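Local coordinates for protein tryparedoxin (Crithidia fasciculata, PDB 1O8X) that probably acts as a thioredoxin-like dithiol-disulfide oxidoreductase that passes on electrons in trypanosomatid defence against oxidative stress, at residues A[11-14]-A[19-22]; A[32-37]-A[45-50]; A[52-57]-A[84-89]. The protein carries 1 engineered substitution. All blocks are in the same frame, centred on the assembly; numbering follows the deposited sequence.

Contact 1. Residues A[11-14]-A[19-22]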
# COMPACT_ATOMS: atom_id res chain seq x y z
N ILE A 11 -11.97 7.45 6.88
CA ILE A 11 -12.21 6.27 6.07
C ILE A 11 -12.28 5.06 7.00
O ILE A 11 -11.29 4.67 7.61
CB ILE A 11 -11.13 6.09 4.97
CG1 ILE A 11 -11.20 7.24 3.95
CG2 ILE A 11 -11.29 4.75 4.26
CD1 ILE A 11 -9.98 7.35 3.04
N GLU A 12 -13.47 4.47 7.10
CA GLU A 12 -13.71 3.38 8.04
C GLU A 12 -13.53 2.01 7.40
O GLU A 12 -13.33 1.02 8.10
CB GLU A 12 -15.12 3.49 8.62
CG GLU A 12 -15.26 4.51 9.73
CD GLU A 12 -16.43 4.20 10.65
OE1 GLU A 12 -17.52 3.86 10.13
OE2 GLU A 12 -16.27 4.28 11.89
N LYS A 13 -13.63 1.95 6.08
CA LYS A 13 -13.57 0.68 5.36
C LYS A 13 -12.63 0.75 4.17
O LYS A 13 -12.52 1.78 3.52
CB LYS A 13 -14.96 0.26 4.87
CG LYS A 13 -15.96 0.00 5.99
CD LYS A 13 -16.93 -1.11 5.62
CE LYS A 13 -17.89 -1.39 6.77
NZ LYS A 13 -18.78 -0.22 7.06
N LEU A 14 -11.97 -0.37 3.90
CA LEU A 14 -11.11 -0.51 2.73
C LEU A 14 -11.59 -1.68 1.91
O LEU A 14 -12.20 -2.61 2.45
CB LEU A 14 -9.65 -0.75 3.15
CG LEU A 14 -8.97 0.33 3.99
CD1 LEU A 14 -7.65 -0.22 4.50
CD2 LEU A 14 -8.77 1.58 3.15
N GLY A 19 -15.39 -7.13 -1.66
CA GLY A 19 -16.05 -6.58 -0.50
C GLY A 19 -15.18 -5.56 0.21
O GLY A 19 -14.34 -4.90 -0.40
N GLU A 20 -15.39 -5.45 1.52
CA GLU A 20 -14.70 -4.47 2.34
C GLU A 20 -14.25 -5.07 3.67
O GLU A 20 -14.82 -6.06 4.15
CB GLU A 20 -15.62 -3.27 2.61
CG GLU A 20 -15.90 -2.39 1.41
CD GLU A 20 -16.78 -1.19 1.73
OE1 GLU A 20 -17.78 -1.34 2.46
OE2 GLU A 20 -16.48 -0.07 1.25
N VAL A 21 -13.22 -4.47 4.26
CA VAL A 21 -12.83 -4.72 5.65
C VAL A 21 -12.79 -3.39 6.40
O VAL A 21 -12.66 -2.32 5.79
CB VAL A 21 -11.45 -5.42 5.80
CG1 VAL A 21 -11.42 -6.74 5.09
CG2 VAL A 21 -10.31 -4.53 5.29
N GLU A 22 -12.91 -3.45 7.73
CA GLU A 22 -12.79 -2.27 8.57
C GLU A 22 -11.32 -1.87 8.75
O GLU A 22 -10.45 -2.72 8.92
CB GLU A 22 -13.46 -2.49 9.93
CG GLU A 22 -14.98 -2.65 9.83
CD GLU A 22 -15.69 -2.69 11.17
OE1 GLU A 22 -15.30 -3.48 12.05
OE2 GLU A 22 -16.68 -1.93 11.35

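Contact 2. Residues A[32-37]-A[45-50]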
# COMPACT_ATOMS: atom_id res chain seq x y z
N PHE A 32 1.64 -0.92 4.62
CA PHE A 32 2.32 -0.34 3.47
C PHE A 32 1.30 0.28 2.53
O PHE A 32 0.43 -0.43 2.00
CB PHE A 32 3.06 -1.41 2.68
CG PHE A 32 4.30 -1.93 3.33
CD1 PHE A 32 4.28 -3.19 3.90
CD2 PHE A 32 5.50 -1.20 3.31
CE1 PHE A 32 5.41 -3.73 4.49
CE2 PHE A 32 6.65 -1.71 3.91
CZ PHE A 32 6.61 -2.99 4.49
N PHE A 33 1.43 1.57 2.28
CA PHE A 33 0.68 2.24 1.22
C PHE A 33 1.41 2.02 -0.09
O PHE A 33 2.59 2.38 -0.22
CB PHE A 33 0.58 3.73 1.52
CG PHE A 33 -0.16 4.03 2.79
CD1 PHE A 33 0.48 4.69 3.83
CD2 PHE A 33 -1.49 3.66 2.93
CE1 PHE A 33 -0.21 5.00 5.01
CE2 PHE A 33 -2.19 3.95 4.10
CZ PHE A 33 -1.54 4.62 5.15
N TYR A 34 0.73 1.39 -1.04
CA TYR A 34 1.30 1.08 -2.35
C TYR A 34 0.71 2.01 -3.38
O TYR A 34 -0.46 1.89 -3.74
CB TYR A 34 1.03 -0.38 -2.73
CG TYR A 34 1.62 -0.77 -4.07
CD1 TYR A 34 2.89 -0.33 -4.45
CD2 TYR A 34 0.90 -1.58 -4.96
CE1 TYR A 34 3.44 -0.70 -5.68
CE2 TYR A 34 1.46 -1.95 -6.21
CZ TYR A 34 2.73 -1.51 -6.54
OH TYR A 34 3.33 -1.85 -7.74
N PHE A 35 1.51 2.98 -3.81
CA PHE A 35 1.09 3.96 -4.82
C PHE A 35 1.46 3.41 -6.19
O PHE A 35 2.64 3.16 -6.48
CB PHE A 35 1.78 5.30 -4.59
CG PHE A 35 1.49 5.89 -3.23
CD1 PHE A 35 2.24 5.52 -2.12
CD2 PHE A 35 0.44 6.78 -3.06
CE1 PHE A 35 1.95 6.03 -0.86
CE2 PHE A 35 0.16 7.31 -1.79
CZ PHE A 35 0.91 6.93 -0.71
N SER A 36 0.44 3.20 -7.02
CA SER A 36 0.65 2.63 -8.35
C SER A 36 -0.54 2.97 -9.23
O SER A 36 -1.47 3.61 -8.78
CB SER A 36 0.89 1.11 -8.27
OG SER A 36 1.36 0.68 -9.54
N ALA A 37 -0.48 2.54 -10.49
CA ALA A 37 -1.58 2.76 -11.43
C ALA A 37 -1.47 1.73 -12.52
O ALA A 37 -0.38 1.26 -12.84
CB ALA A 37 -1.49 4.16 -12.04
N GLY A 45 6.59 -4.77 -13.66
CA GLY A 45 7.62 -5.68 -13.18
C GLY A 45 7.69 -5.74 -11.67
O GLY A 45 8.05 -6.78 -11.09
N PHE A 46 7.35 -4.63 -11.00
CA PHE A 46 7.46 -4.56 -9.54
C PHE A 46 6.33 -5.29 -8.83
O PHE A 46 6.56 -6.01 -7.84
CB PHE A 46 7.54 -3.11 -9.04
CG PHE A 46 7.60 -3.02 -7.55
CD1 PHE A 46 8.73 -3.45 -6.88
CD2 PHE A 46 6.50 -2.58 -6.81
CE1 PHE A 46 8.78 -3.41 -5.48
CE2 PHE A 46 6.56 -2.54 -5.41
CZ PHE A 46 7.71 -2.95 -4.76
N THR A 47 5.10 -5.12 -9.31
CA THR A 47 3.94 -5.66 -8.62
C THR A 47 4.05 -7.17 -8.33
O THR A 47 3.75 -7.57 -7.22
CB THR A 47 2.63 -5.27 -9.31
OG1 THR A 47 2.53 -3.85 -9.36
CG2 THR A 47 1.43 -5.68 -8.44
N PRO A 48 4.46 -8.02 -9.29
CA PRO A 48 4.62 -9.45 -8.98
C PRO A 48 5.64 -9.75 -7.88
O PRO A 48 5.46 -10.70 -7.13
CB PRO A 48 5.05 -10.06 -10.33
CG PRO A 48 4.62 -9.07 -11.33
CD PRO A 48 4.76 -7.74 -10.71
N GLN A 49 6.70 -8.95 -7.78
CA GLN A 49 7.68 -9.12 -6.71
C GLN A 49 7.06 -8.77 -5.35
O GLN A 49 7.31 -9.44 -4.35
CB GLN A 49 8.93 -8.29 -7.00
CG GLN A 49 9.67 -8.74 -8.26
CD GLN A 49 10.78 -7.80 -8.63
OE1 GLN A 49 11.88 -7.88 -8.07
NE2 GLN A 49 10.52 -6.88 -9.56
N LEU A 50 6.21 -7.74 -5.32
CA LEU A 50 5.52 -7.37 -4.10
C LEU A 50 4.49 -8.45 -3.75
O LEU A 50 4.35 -8.80 -2.57
CB LEU A 50 4.89 -5.98 -4.25
CG LEU A 50 4.05 -5.51 -3.05
CD1 LEU A 50 4.85 -5.48 -1.75
CD2 LEU A 50 3.51 -4.13 -3.36

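Contact 3. Residues A[52-57]-A[84-89]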
# COMPACT_ATOMS: atom_id res chain seq x y z
N GLU A 52 4.71 -11.68 -4.41
CA GLU A 52 5.45 -12.82 -3.88
C GLU A 52 5.87 -12.58 -2.43
O GLU A 52 5.73 -13.45 -1.57
CB GLU A 52 6.69 -13.07 -4.74
CG GLU A 52 7.51 -14.27 -4.30
CD GLU A 52 8.61 -14.65 -5.29
OE1 GLU A 52 8.64 -14.13 -6.44
OE2 GLU A 52 9.45 -15.47 -4.88
N PHE A 53 6.39 -11.39 -2.15
CA PHE A 53 6.77 -11.03 -0.79
C PHE A 53 5.58 -11.02 0.17
O PHE A 53 5.64 -11.56 1.29
CB PHE A 53 7.48 -9.68 -0.81
CG PHE A 53 8.16 -9.35 0.49
CD1 PHE A 53 9.48 -9.76 0.72
CD2 PHE A 53 7.49 -8.66 1.49
CE1 PHE A 53 10.11 -9.46 1.94
CE2 PHE A 53 8.12 -8.37 2.71
CZ PHE A 53 9.43 -8.77 2.92
N TYR A 54 4.46 -10.45 -0.28
CA TYR A 54 3.25 -10.41 0.51
C TYR A 54 2.77 -11.82 0.83
O TYR A 54 2.44 -12.12 1.98
CB TYR A 54 2.18 -9.65 -0.27
CG TYR A 54 0.84 -9.50 0.41
CD1 TYR A 54 0.62 -8.46 1.30
CD2 TYR A 54 -0.20 -10.39 0.14
CE1 TYR A 54 -0.60 -8.30 1.91
CE2 TYR A 54 -1.42 -10.23 0.76
CZ TYR A 54 -1.62 -9.20 1.64
OH TYR A 54 -2.82 -9.02 2.25
N ASP A 55 2.73 -12.68 -0.18
CA ASP A 55 2.22 -14.03 0.05
C ASP A 55 3.09 -14.78 1.05
O ASP A 55 2.56 -15.49 1.92
CB ASP A 55 2.09 -14.78 -1.28
CG ASP A 55 0.85 -14.37 -2.08
OD1 ASP A 55 -0.07 -13.68 -1.56
OD2 ASP A 55 0.72 -14.72 -3.27
N LYS A 56 4.41 -14.61 0.96
CA LYS A 56 5.34 -15.28 1.86
C LYS A 56 5.24 -14.77 3.29
O LYS A 56 5.34 -15.55 4.24
CB LYS A 56 6.78 -15.07 1.39
CG LYS A 56 7.21 -15.89 0.19
CD LYS A 56 8.65 -15.53 -0.22
CE LYS A 56 9.12 -16.30 -1.45
NZ LYS A 56 10.37 -15.72 -2.03
N PHE A 57 5.08 -13.46 3.45
CA PHE A 57 5.40 -12.80 4.73
C PHE A 57 4.33 -11.94 5.37
O PHE A 57 4.54 -11.49 6.50
CB PHE A 57 6.69 -11.97 4.59
CG PHE A 57 7.90 -12.77 4.18
CD1 PHE A 57 8.63 -12.41 3.06
CD2 PHE A 57 8.31 -13.88 4.91
CE1 PHE A 57 9.74 -13.14 2.66
CE2 PHE A 57 9.43 -14.62 4.53
CZ PHE A 57 10.16 -14.23 3.39
N MET A 84 -4.72 -7.87 -7.53
CA MET A 84 -3.95 -7.74 -6.29
C MET A 84 -4.61 -8.52 -5.15
O MET A 84 -5.85 -8.58 -5.10
CB MET A 84 -3.86 -6.28 -5.87
CG MET A 84 -3.10 -5.39 -6.84
SD MET A 84 -3.34 -3.66 -6.40
CE MET A 84 -2.52 -2.86 -7.76
N PRO A 85 -3.81 -9.09 -4.23
CA PRO A 85 -4.37 -9.89 -3.13
C PRO A 85 -4.69 -9.13 -1.83
O PRO A 85 -5.23 -9.72 -0.89
CB PRO A 85 -3.26 -10.91 -2.87
CG PRO A 85 -2.00 -10.11 -3.13
CD PRO A 85 -2.34 -9.21 -4.30
N TRP A 86 -4.34 -7.85 -1.78
CA TRP A 86 -4.38 -7.06 -0.54
C TRP A 86 -5.56 -6.08 -0.53
O TRP A 86 -6.62 -6.37 -1.10
CB TRP A 86 -3.01 -6.36 -0.33
CG TRP A 86 -2.47 -5.71 -1.59
CD1 TRP A 86 -3.03 -4.66 -2.28
CD2 TRP A 86 -1.30 -6.09 -2.31
NE1 TRP A 86 -2.26 -4.36 -3.37
CE2 TRP A 86 -1.20 -5.22 -3.43
CE3 TRP A 86 -0.31 -7.05 -2.13
CZ2 TRP A 86 -0.16 -5.33 -4.36
CZ3 TRP A 86 0.71 -7.15 -3.04
CH2 TRP A 86 0.78 -6.30 -4.15
N LEU A 87 -5.40 -4.93 0.14
CA LEU A 87 -6.51 -3.99 0.31
C LEU A 87 -6.37 -2.79 -0.60
O LEU A 87 -5.31 -2.58 -1.19
CB LEU A 87 -6.59 -3.52 1.76
CG LEU A 87 -6.50 -4.59 2.84
CD1 LEU A 87 -6.64 -3.96 4.22
CD2 LEU A 87 -7.56 -5.65 2.63
N ALA A 88 -7.42 -1.98 -0.69
CA ALA A 88 -7.37 -0.73 -1.45
C ALA A 88 -8.20 0.35 -0.83
O ALA A 88 -9.28 0.09 -0.28
CB ALA A 88 -7.83 -0.96 -2.89
N VAL A 89 -7.72 1.59 -0.92
CA VAL A 89 -8.57 2.75 -0.64
C VAL A 89 -9.63 2.76 -1.74
O VAL A 89 -9.30 2.64 -2.92
CB VAL A 89 -7.78 4.08 -0.65
CG1 VAL A 89 -8.72 5.27 -0.43
CG2 VAL A 89 -6.68 4.06 0.40
O HOH W 1 -5.41 -10.30 1.94

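Contact 1. Residues A[11-14]-A[19-22]
L14 and V21 face each other as an antiparallel hydrogen-bonded pair, tying strand 13-16 to strand 19-22 in a beta hairpin. L14 N donates to V21 O at 2.8 Å with an N-H...O angle of 164°, and V21 N returns the bond to L14 O, also at 2.8 Å and nearly as straight. K13 and E22 form the adjoining non-hydrogen-bonded pair, their CA atoms 4.4 Å apart. The same carbonyls collect CA-H...O contacts as well: K13 CA lies 3.2 Å from V21 O, and E20 CA 3.1 Å from L14 O.

The side chains divide by face. On that of L14 and V21, L14 CB comes within 4.4 Å of V21 CG2, and both residues pack on L87 of strand 87-88, the next strand of the sheet. On the other face the chain of K13, bent at chi2 and chi4, crosses that of E20 at about a right angle and presents a methylene: K13 CD sits 3.3 Å from E20 OE1. The ammonium stops short, with K13 NZ 4.8 Å from the same E20 OE1. E20 OE2 instead forms a salt bridge to R15, which is consistent with the carboxylate lying beside the K13 chain rather than at its ammonium.

Further out, E12 continues the ladder through backbone bonding with V23, and S25 OG bonds to E22 O. The hairpin is thus joined by its backbone and by one apolar face, while K13 NZ, near E20 and E22 but touching neither carboxylate, probably adds only a longer-range attraction.

Contact 2. Residues A[32-37]-A[45-50]
The strand bearing Y34 and the helical turn bearing F46, T47 and L50 run almost antiparallel, at 158° with their axes 11.2 Å apart. This is the first half of a beta-alpha-beta unit of the thioredoxin fold: strand 30-36 leads into helix 41-57, whose first turn carries A43 just after C40 and which packs against one face of the sheet. The helix is kinked at P48, whose N makes no bond to the preceding turn.

Y34 carries the contact. With CG anti to its own N (chi1 -179°), the ring stands out from the strand towards the helix and is filled in from several sides. L50 CD2 sits over the centre of one face, 3.8 Å from the centroid and almost on the ring normal, a CH-pi contact. S36 CB, two residues further along the strand, lies against the opposite face. F46 meets the ring obliquely, planes at 51°, with Y34 CE1 3.6 Å from F46 CE2.

At the far end of the ring, Y34 OH donates to T47 OG1 at 2.7 Å, with OG1 close to the ring plane. T47 OG1 also bonds to the carbonyl of A43, an engineered residue at a position that in the natural protein forms a disulfide with C40, and has a weak bond to Y80 OH. Y80 OH is in turn bonded to S36 OG. The buried phenol therefore enters a small hydroxyl network beside the redox motif, while its ring lies between L50 CD2 and S36 CB, which probably restricts its flipping. L112 of strand 111-116 adds to the packing on Y34 and L50, and L131 to that on F46 and L50. Y34 OH also lies at the edge of the F46 ring, 3.4 Å from F46 CD2.

Contact 3. Residues A[52-57]-A[84-89]
Y54, on the last turns of helix 41-57, meets P85 and W86 in the loop before strand 87-88. Its CG is anti to the backbone N (chi1 -180°), which turns the ring from the helix towards the loop. The indole of W86 stands edge-to-face on it: the six-membered ring directs its CE3 edge over one face of the phenol, 3.7 Å from Y54 CG, with the planes at 79° and centroids 5.3 Å apart. Nearer the hydroxyl, W86 CB packs 3.7 Å from Y54 CZ. P85 approaches the ring obliquely, its CG 3.7 Å from Y54 CD2.

The phenol oxygen has two polar partners. It is hydrogen-bonded to E64 OE1 of strand 63-69, and a water 2.9 Å from Y54 OH donates to it while also donating to P85 O, 2.9 Å away. Ring position and loop backbone are thereby linked.

One residue on, D55, exposed to solvent, adds a marginal contact, its OD1 4.4 Å from P85 CG. H58, just past the helix, stacks with the Y54 ring and bonds through ND1 to Y54 O.

W86 also packs on L50 and I51 of the helix and on V65 of strand 63-69. Here the Y54-W86 pair packs between helix 41-57 and strand 63-69, in keeping with the helix-on-sheet layering of the thioredoxin fold.

How the contacts relate
From the N terminus the three contacts follow in series, none enclosing or crossing another. Contact 1 closes the short turn of the first hairpin, at one edge of the sheet. Contact 2 closes the loop holding C40 and the engineered A43, on the far side of the chain's centre. Contact 3 closes the longest excursion, through strand 63-69 and helix 74-81, and brings 84-89 back to helix 41-57, which contact 2 also uses. Contact 3 touches both others, through L87 toward the hairpin and through W86 toward Y34. Segment 84-89 thus connects the hairpin edge with the central strand and its helix.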